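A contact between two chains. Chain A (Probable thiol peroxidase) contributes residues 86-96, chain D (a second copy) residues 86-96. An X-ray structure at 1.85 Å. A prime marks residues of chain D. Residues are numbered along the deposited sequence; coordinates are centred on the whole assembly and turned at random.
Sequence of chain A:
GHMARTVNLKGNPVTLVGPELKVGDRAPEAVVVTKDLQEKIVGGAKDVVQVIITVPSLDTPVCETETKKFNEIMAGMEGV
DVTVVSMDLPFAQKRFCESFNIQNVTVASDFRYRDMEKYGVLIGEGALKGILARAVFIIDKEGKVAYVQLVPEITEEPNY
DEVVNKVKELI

Chain A 86-96: SMDLPFAQKRF
Chain D (86-96) SMDLPFAQKRF

Two copies of one segment often pack by a simple rule: each offers a bump that fits the hollow of its partner, and water takes up the polarity left between them. Residues 86-96 of a probable thiol peroxidase, meeting the same residues of a second copy, illustrate it well. No direct hydrogen bond crosses the contact, yet the two stretches bury 405 Å² between them.

Each stretch begins extended at Ser86 (phi/psi -155/174), turns at Met87 (-88/6), runs through Asp88 (-62/148) and Leu89 (-74/158), and enters a helix at Pro90 that continues beyond Phe96; the second copy repeats these angles to within a few degrees. Leu89 is the N-cap residue, its carbonyl O accepting from Ala92 N at 3.1 Å, and Pro90, which has no amide hydrogen to give, suits the first helical turn. The helix axes approach to 10.8 Å with 59° between their N-to-C directions. In register, the CA of Asp88 lies 5.8 Å from the CA of Leu89′, the CA of Leu89 lies 5.9 Å from that of Asp88′, and the two Ala92 CA atoms are 6.7 Å apart.

The bump is leucine. Leu89 and Leu89′ point toward the opposite stretch in the same mt rotamer (chi1 near -72°, chi2 near -173°), and each is the residue of its stretch most covered by the other (70 and 69 Å²). The hollow is formed by Met87 and Asp88: Leu89′ CG sits 3.5 Å from Met87 O, its CD2 4.1 Å from Met87 CB, and its CD1 3.4 Å from Asp88 OD1. The reciprocal fit has Leu89 CG 3.5 Å from Met87′ O, and Leu89 CD1 both 4.1 Å from Met87′ CB and 3.4 Å from Asp88′ OD1. Methionine, mmm in both copies, lends its CB to this wall while its end leads away.

Behind the wall, Ser86 (chi1 p) braces the turn. Its OG donates to Asp88 OD2 at 2.7 Å and accepts from Asp88 N at 3.2 Å; the primed copy has the same pair of bonds. With chi1 m, the aspartate starts away from the partner, but its carboxylate comes nearer and edges the leucine pocket.

Two waters complete the fit. One donates to Met87 O at 2.8 Å and Met87′ O at 2.9 Å; the other accepts from Leu89 N at 3.0 Å and Leu89′ N at 3.1 Å. Backbone groups with no hydrogen-bond partner across the contact are thus bridged by water.

Farther along, small residues meet where the helices come side by side. Ala92 CB and Ala92′ CB meet at 4.4 Å, a low point over which Arg95 (chi1 t, chi2 t, chi3 p) reaches, placing NH2 3.6 Å from Ala92′ CB, which lies at the guanidinium edge, and NH1 4.3 Å from Arg95′ CB. Arg95′ adopts a different conformation, chi1 m, so symmetry holds at the leucines and lapses at the arginines.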

ATOM      1  N   SER A  86      13.648  -4.700  -8.114  1.00 12.86           N
ATOM      2  CA  SER A  86      13.188  -5.684  -7.133  1.00 12.47           C
ATOM      3  C   SER A  86      12.630  -4.954  -5.922  1.00 12.73           C
ATOM      4  O   SER A  86      12.723  -3.730  -5.828  1.00 12.78           O
ATOM      5  CB  SER A  86      14.339  -6.571  -6.675  1.00 13.54           C
ATOM      6  OG  SER A  86      15.207  -5.857  -5.812  1.00 13.80           O
ATOM      7  N   MET A  87      12.056  -5.704  -4.988  1.00 12.85           N
ATOM      8  CA  MET A  87      11.515  -5.084  -3.788  1.00 13.58           C
ATOM      9  C   MET A  87      12.578  -4.949  -2.693  1.00 14.89           C
ATOM     10  O   MET A  87      12.265  -4.549  -1.570  1.00 14.85           O
ATOM     11  CB  MET A  87      10.308  -5.877  -3.276  1.00 16.09           C
ATOM     12  CG  MET A  87       9.110  -5.850  -4.226  1.00 16.45           C
ATOM     13  SD  MET A  87       8.485  -4.176  -4.561  1.00 18.95           S
ATOM     14  CE  MET A  87       7.658  -3.790  -3.033  1.00 18.70           C
ATOM     15  N   ASP A  88      13.829  -5.289  -3.006  1.00 14.49           N
ATOM     16  CA  ASP A  88      14.911  -5.141  -2.025  1.00 15.12           C
ATOM     17  C   ASP A  88      14.993  -3.651  -1.709  1.00 16.15           C
ATOM     18  O   ASP A  88      14.715  -2.826  -2.575  1.00 18.29           O
ATOM     19  CB  ASP A  88      16.280  -5.543  -2.602  1.00 17.25           C
ATOM     20  CG  ASP A  88      16.382  -7.013  -2.951  1.00 15.97           C
ATOM     21  OD1 ASP A  88      16.193  -7.862  -2.057  1.00 19.51           O
ATOM     22  OD2 ASP A  88      16.674  -7.317  -4.129  1.00 18.60           O
ATOM     23  N   LEU A  89      15.371  -3.296  -0.484  1.00 15.85           N
ATOM     24  CA  LEU A  89      15.510  -1.884  -0.157  1.00 15.73           C
ATOM     25  C   LEU A  89      16.792  -1.417  -0.841  1.00 16.23           C
ATOM     26  O   LEU A  89      17.657  -2.228  -1.170  1.00 16.50           O
ATOM     27  CB  LEU A  89      15.638  -1.673   1.353  1.00 16.73           C
ATOM     28  CG  LEU A  89      14.406  -1.887   2.236  1.00 16.60           C
ATOM     29  CD1 LEU A  89      14.750  -1.461   3.660  1.00 17.84           C
ATOM     30  CD2 LEU A  89      13.222  -1.071   1.717  1.00 15.25           C
ATOM     31  N   PRO A  90      16.921  -0.107  -1.082  1.00 15.10           N
ATOM     32  CA  PRO A  90      18.131   0.408  -1.730  1.00 17.32           C
ATOM     33  C   PRO A  90      19.411  -0.015  -1.011  1.00 16.59           C
ATOM     34  O   PRO A  90      20.439  -0.244  -1.646  1.00 21.34           O
ATOM     35  CB  PRO A  90      17.927   1.919  -1.687  1.00 17.49           C
ATOM     36  CG  PRO A  90      16.442   2.053  -1.839  1.00 16.84           C
ATOM     37  CD  PRO A  90      15.918   0.960  -0.912  1.00 15.21           C
ATOM     38  N   PHE A  91      19.345  -0.126   0.312  1.00 19.24           N
ATOM     39  CA  PHE A  91      20.517  -0.499   1.111  1.00 19.50           C
ATOM     40  C   PHE A  91      21.098  -1.861   0.743  1.00 20.40           C
ATOM     41  O   PHE A  91      22.316  -2.053   0.777  1.00 20.45           O
ATOM     42  CB  PHE A  91      20.160  -0.467   2.594  1.00 19.39           C
ATOM     43  CG  PHE A  91      19.549   0.831   3.029  1.00 19.61           C
ATOM     44  CD1 PHE A  91      20.308   1.996   3.059  1.00 21.68           C
ATOM     45  CD2 PHE A  91      18.200   0.902   3.358  1.00 20.96           C
ATOM     46  CE1 PHE A  91      19.730   3.215   3.408  1.00 22.52           C
ATOM     47  CE2 PHE A  91      17.610   2.116   3.708  1.00 21.24           C
ATOM     48  CZ  PHE A  91      18.377   3.275   3.732  1.00 22.20           C
ATOM     49  N   ALA A  92      20.234  -2.809   0.392  1.00 19.48           N
ATOM     50  CA  ALA A  92      20.702  -4.138   0.014  1.00 20.71           C
ATOM     51  C   ALA A  92      21.275  -4.101  -1.395  1.00 22.35           C
ATOM     52  O   ALA A  92      22.234  -4.812  -1.705  1.00 22.95           O
ATOM     53  CB  ALA A  92      19.557  -5.147   0.085  1.00 19.76           C
ATOM     54  N   GLN A  93      20.681  -3.272  -2.248  1.00 23.50           N
ATOM     55  CA  GLN A  93      21.135  -3.158  -3.626  1.00 25.19           C
ATOM     56  C   GLN A  93      22.465  -2.426  -3.684  1.00 27.00           C
ATOM     57  O   GLN A  93      23.276  -2.660  -4.581  1.00 28.31           O
ATOM     58  CB  GLN A  93      20.101  -2.422  -4.475  1.00 24.11           C
ATOM     59  CG  GLN A  93      18.703  -3.019  -4.410  1.00 23.19           C
ATOM     60  CD  GLN A  93      17.845  -2.588  -5.576  1.00 24.01           C
ATOM     61  OE1 GLN A  93      17.938  -1.452  -6.039  1.00 23.14           O
ATOM     62  NE2 GLN A  93      16.994  -3.493  -6.058  1.00 22.44           N
ATOM     63  N   LYS A  94      22.679  -1.532  -2.727  1.00 29.09           N
ATOM     64  CA  LYS A  94      23.922  -0.776  -2.656  1.00 31.38           C
ATOM     65  C   LYS A  94      25.018  -1.760  -2.263  1.00 32.53           C
ATOM     66  O   LYS A  94      26.101  -1.771  -2.846  1.00 31.87           O
ATOM     67  CB  LYS A  94      23.803   0.332  -1.603  1.00 33.26           C
ATOM     68  CG  LYS A  94      25.017   1.254  -1.507  1.00 35.26           C
ATOM     69  CD  LYS A  94      24.779   2.363  -0.491  1.00 35.32           C
ATOM     70  CE  LYS A  94      25.913   3.377  -0.492  1.00 38.59           C
ATOM     71  NZ  LYS A  94      26.048   4.068  -1.809  1.00 38.41           N
ATOM     72  N   ARG A  95      24.715  -2.591  -1.271  1.00 32.25           N
ATOM     73  CA  ARG A  95      25.647  -3.600  -0.787  1.00 33.69           C
ATOM     74  C   ARG A  95      25.960  -4.589  -1.907  1.00 33.95           C
ATOM     75  O   ARG A  95      27.085  -5.087  -2.015  1.00 32.56           O
ATOM     76  CB  ARG A  95      25.032  -4.335   0.407  1.00 36.13           C
ATOM     77  CG  ARG A  95      25.792  -5.567   0.866  1.00 39.59           C
ATOM     78  CD  ARG A  95      25.026  -6.294   1.961  1.00 42.47           C
ATOM     79  NE  ARG A  95      23.626  -6.496   1.587  1.00 45.30           N
ATOM     80  CZ  ARG A  95      22.765  -7.242   2.271  1.00 47.06           C
ATOM     81  NH1 ARG A  95      23.153  -7.871   3.375  1.00 48.08           N
ATOM     82  NH2 ARG A  95      21.510  -7.356   1.855  1.00 46.29           N
ATOM     83  N   PHE A  96      24.957  -4.867  -2.734  1.00 32.92           N
ATOM     84  CA  PHE A  96      25.110  -5.788  -3.856  1.00 33.88           C
ATOM     85  C   PHE A  96      26.088  -5.219  -4.877  1.00 34.52           C
ATOM     86  O   PHE A  96      26.961  -5.930  -5.380  1.00 34.24           O
ATOM     87  CB  PHE A  96      23.761  -6.023  -4.539  1.00 33.02           C
ATOM     88  CG  PHE A  96      23.834  -6.951  -5.721  1.00 33.86           C
ATOM     89  CD1 PHE A  96      23.825  -8.330  -5.542  1.00 34.15           C
ATOM     90  CD2 PHE A  96      23.925  -6.445  -7.013  1.00 34.13           C
ATOM     91  CE1 PHE A  96      23.906  -9.194  -6.635  1.00 35.54           C
ATOM     92  CE2 PHE A  96      24.006  -7.298  -8.113  1.00 35.92           C
ATOM     93  CZ  PHE A  96      23.996  -8.676  -7.922  1.00 34.35           C
TER
ATOM     94  N   SER D  86      12.033  -4.120  10.465  1.00 13.27           N
ATOM     95  CA  SER D  86      12.419  -3.142   9.450  1.00 13.76           C
ATOM     96  C   SER D  86      11.720  -3.469   8.139  1.00 14.19           C
ATOM     97  O   SER D  86      11.021  -4.483   8.028  1.00 16.33           O
ATOM     98  CB  SER D  86      13.929  -3.169   9.218  1.00 12.75           C
ATOM     99  OG  SER D  86      14.278  -4.284   8.415  1.00 13.79           O
ATOM    100  N   MET D  87      11.916  -2.614   7.142  1.00 12.60           N
ATOM    101  CA  MET D  87      11.308  -2.835   5.842  1.00 13.22           C
ATOM    102  C   MET D  87      12.219  -3.666   4.940  1.00 12.59           C
ATOM    103  O   MET D  87      11.918  -3.850   3.768  1.00 13.31           O
ATOM    104  CB  MET D  87      10.987  -1.498   5.162  1.00 16.20           C
ATOM    105  CG  MET D  87       9.910  -0.681   5.867  1.00 15.63           C
ATOM    106  SD  MET D  87       8.376  -1.612   6.081  1.00 19.55           S
ATOM    107  CE  MET D  87       7.549  -1.313   4.525  1.00 18.47           C
ATOM    108  N   ASP D  88      13.331  -4.156   5.480  1.00 13.88           N
ATOM    109  CA  ASP D  88      14.254  -4.993   4.701  1.00 14.67           C
ATOM    110  C   ASP D  88      13.491  -6.241   4.286  1.00 15.54           C
ATOM    111  O   ASP D  88      12.642  -6.708   5.040  1.00 15.70           O
ATOM    112  CB  ASP D  88      15.433  -5.474   5.554  1.00 16.80           C
ATOM    113  CG  ASP D  88      16.330  -4.351   6.023  1.00 16.81           C
ATOM    114  OD1 ASP D  88      16.875  -3.631   5.166  1.00 16.88           O
ATOM    115  OD2 ASP D  88      16.495  -4.204   7.250  1.00 19.78           O
ATOM    116  N   LEU D  89      13.780  -6.787   3.108  1.00 16.05           N
ATOM    117  CA  LEU D  89      13.113  -8.024   2.709  1.00 15.92           C
ATOM    118  C   LEU D  89      13.726  -9.111   3.575  1.00 15.93           C
ATOM    119  O   LEU D  89      14.850  -8.963   4.062  1.00 16.82           O
ATOM    120  CB  LEU D  89      13.375  -8.373   1.239  1.00 15.89           C
ATOM    121  CG  LEU D  89      12.690  -7.570   0.139  1.00 17.26           C
ATOM    122  CD1 LEU D  89      12.959  -8.259  -1.193  1.00 17.68           C
ATOM    123  CD2 LEU D  89      11.178  -7.490   0.394  1.00 17.48           C
ATOM    124  N   PRO D  90      12.997 -10.215   3.787  1.00 15.24           N
ATOM    125  CA  PRO D  90      13.494 -11.325   4.603  1.00 16.04           C
ATOM    126  C   PRO D  90      14.853 -11.849   4.118  1.00 17.05           C
ATOM    127  O   PRO D  90      15.675 -12.294   4.915  1.00 17.31           O
ATOM    128  CB  PRO D  90      12.390 -12.375   4.462  1.00 16.15           C
ATOM    129  CG  PRO D  90      11.152 -11.533   4.314  1.00 16.14           C
ATOM    130  CD  PRO D  90      11.611 -10.463   3.345  1.00 15.15           C
ATOM    131  N   PHE D  91      15.090 -11.783   2.812  1.00 17.78           N
ATOM    132  CA  PHE D  91      16.344 -12.281   2.247  1.00 19.35           C
ATOM    133  C   PHE D  91      17.566 -11.537   2.769  1.00 19.06           C
ATOM    134  O   PHE D  91      18.621 -12.133   2.959  1.00 19.57           O
ATOM    135  CB  PHE D  91      16.284 -12.212   0.726  1.00 18.38           C
ATOM    136  CG  PHE D  91      15.055 -12.846   0.155  1.00 22.30           C
ATOM    137  CD1 PHE D  91      14.852 -14.218   0.261  1.00 23.40           C
ATOM    138  CD2 PHE D  91      14.069 -12.065  -0.440  1.00 21.92           C
ATOM    139  CE1 PHE D  91      13.682 -14.805  -0.216  1.00 24.04           C
ATOM    140  CE2 PHE D  91      12.898 -12.641  -0.918  1.00 23.83           C
ATOM    141  CZ  PHE D  91      12.705 -14.014  -0.805  1.00 24.76           C
ATOM    142  N   ALA D  92      17.419 -10.239   3.006  1.00 19.43           N
ATOM    143  CA  ALA D  92      18.522  -9.437   3.525  1.00 18.59           C
ATOM    144  C   ALA D  92      18.666  -9.685   5.022  1.00 18.67           C
ATOM    145  O   ALA D  92      19.776  -9.722   5.548  1.00 17.24           O
ATOM    146  CB  ALA D  92      18.270  -7.961   3.260  1.00 20.03           C
ATOM    147  N   GLN D  93      17.537  -9.859   5.709  1.00 18.53           N
ATOM    148  CA  GLN D  93      17.568 -10.108   7.143  1.00 19.44           C
ATOM    149  C   GLN D  93      18.217 -11.452   7.436  1.00 19.67           C
ATOM    150  O   GLN D  93      18.915 -11.609   8.439  1.00 20.94           O
ATOM    151  CB  GLN D  93      16.154 -10.082   7.736  1.00 18.93           C
ATOM    152  CG  GLN D  93      15.416  -8.757   7.562  1.00 19.11           C
ATOM    153  CD  GLN D  93      14.333  -8.560   8.607  1.00 20.89           C
ATOM    154  OE1 GLN D  93      13.647  -9.510   8.989  1.00 19.05           O
ATOM    155  NE2 GLN D  93      14.167  -7.321   9.070  1.00 17.20           N
ATOM    156  N   LYS D  94      17.992 -12.423   6.559  1.00 20.85           N
ATOM    157  CA  LYS D  94      18.574 -13.745   6.755  1.00 24.36           C
ATOM    158  C   LYS D  94      20.097 -13.658   6.650  1.00 24.06           C
ATOM    159  O   LYS D  94      20.818 -14.199   7.485  1.00 24.88           O
ATOM    160  CB  LYS D  94      18.038 -14.727   5.712  1.00 25.57           C
ATOM    161  CG  LYS D  94      18.415 -16.177   5.981  1.00 29.77           C
ATOM    162  CD  LYS D  94      17.836 -17.107   4.924  1.00 32.80           C
ATOM    163  CE  LYS D  94      18.056 -18.565   5.291  1.00 36.56           C
ATOM    164  NZ  LYS D  94      17.392 -18.911   6.584  1.00 39.06           N
ATOM    165  N   ARG D  95      20.575 -12.963   5.623  1.00 25.11           N
ATOM    166  CA  ARG D  95      22.009 -12.802   5.407  1.00 26.87           C
ATOM    167  C   ARG D  95      22.632 -12.086   6.602  1.00 27.34           C
ATOM    168  O   ARG D  95      23.749 -12.405   7.017  1.00 26.39           O
ATOM    169  CB  ARG D  95      22.251 -11.996   4.130  1.00 28.52           C
ATOM    170  CG  ARG D  95      21.426 -12.493   2.953  1.00 35.71           C
ATOM    171  CD  ARG D  95      22.210 -13.389   2.007  1.00 39.50           C
ATOM    172  NE  ARG D  95      22.763 -12.615   0.899  1.00 44.20           N
ATOM    173  CZ  ARG D  95      23.304 -13.148  -0.191  1.00 45.58           C
ATOM    174  NH1 ARG D  95      23.373 -14.466  -0.325  1.00 47.37           N
ATOM    175  NH2 ARG D  95      23.769 -12.360  -1.150  1.00 47.37           N
ATOM    176  N   PHE D  96      21.901 -11.120   7.153  1.00 26.57           N
ATOM    177  CA  PHE D  96      22.378 -10.370   8.307  1.00 27.00           C
ATOM    178  C   PHE D  96      22.593 -11.296   9.496  1.00 27.90           C
ATOM    179  O   PHE D  96      23.677 -11.337  10.076  1.00 26.42           O
ATOM    180  CB  PHE D  96      21.376  -9.286   8.703  1.00 27.58           C
ATOM    181  CG  PHE D  96      21.717  -8.597   9.993  1.00 26.93           C
ATOM    182  CD1 PHE D  96      22.769  -7.688  10.054  1.00 27.48           C
ATOM    183  CD2 PHE D  96      21.012  -8.882  11.158  1.00 27.31           C
ATOM    184  CE1 PHE D  96      23.115  -7.074  11.260  1.00 28.03           C
ATOM    185  CE2 PHE D  96      21.351  -8.275  12.366  1.00 27.34           C
ATOM    186  CZ  PHE D  96      22.404  -7.370  12.417  1.00 27.19           C
TER
HETATM  187  O   HOH W   1      11.207  -3.982   0.964  1.00 26.49           O
HETATM  188  O   HOH W   2      16.053  -5.513   1.394  1.00 14.15           O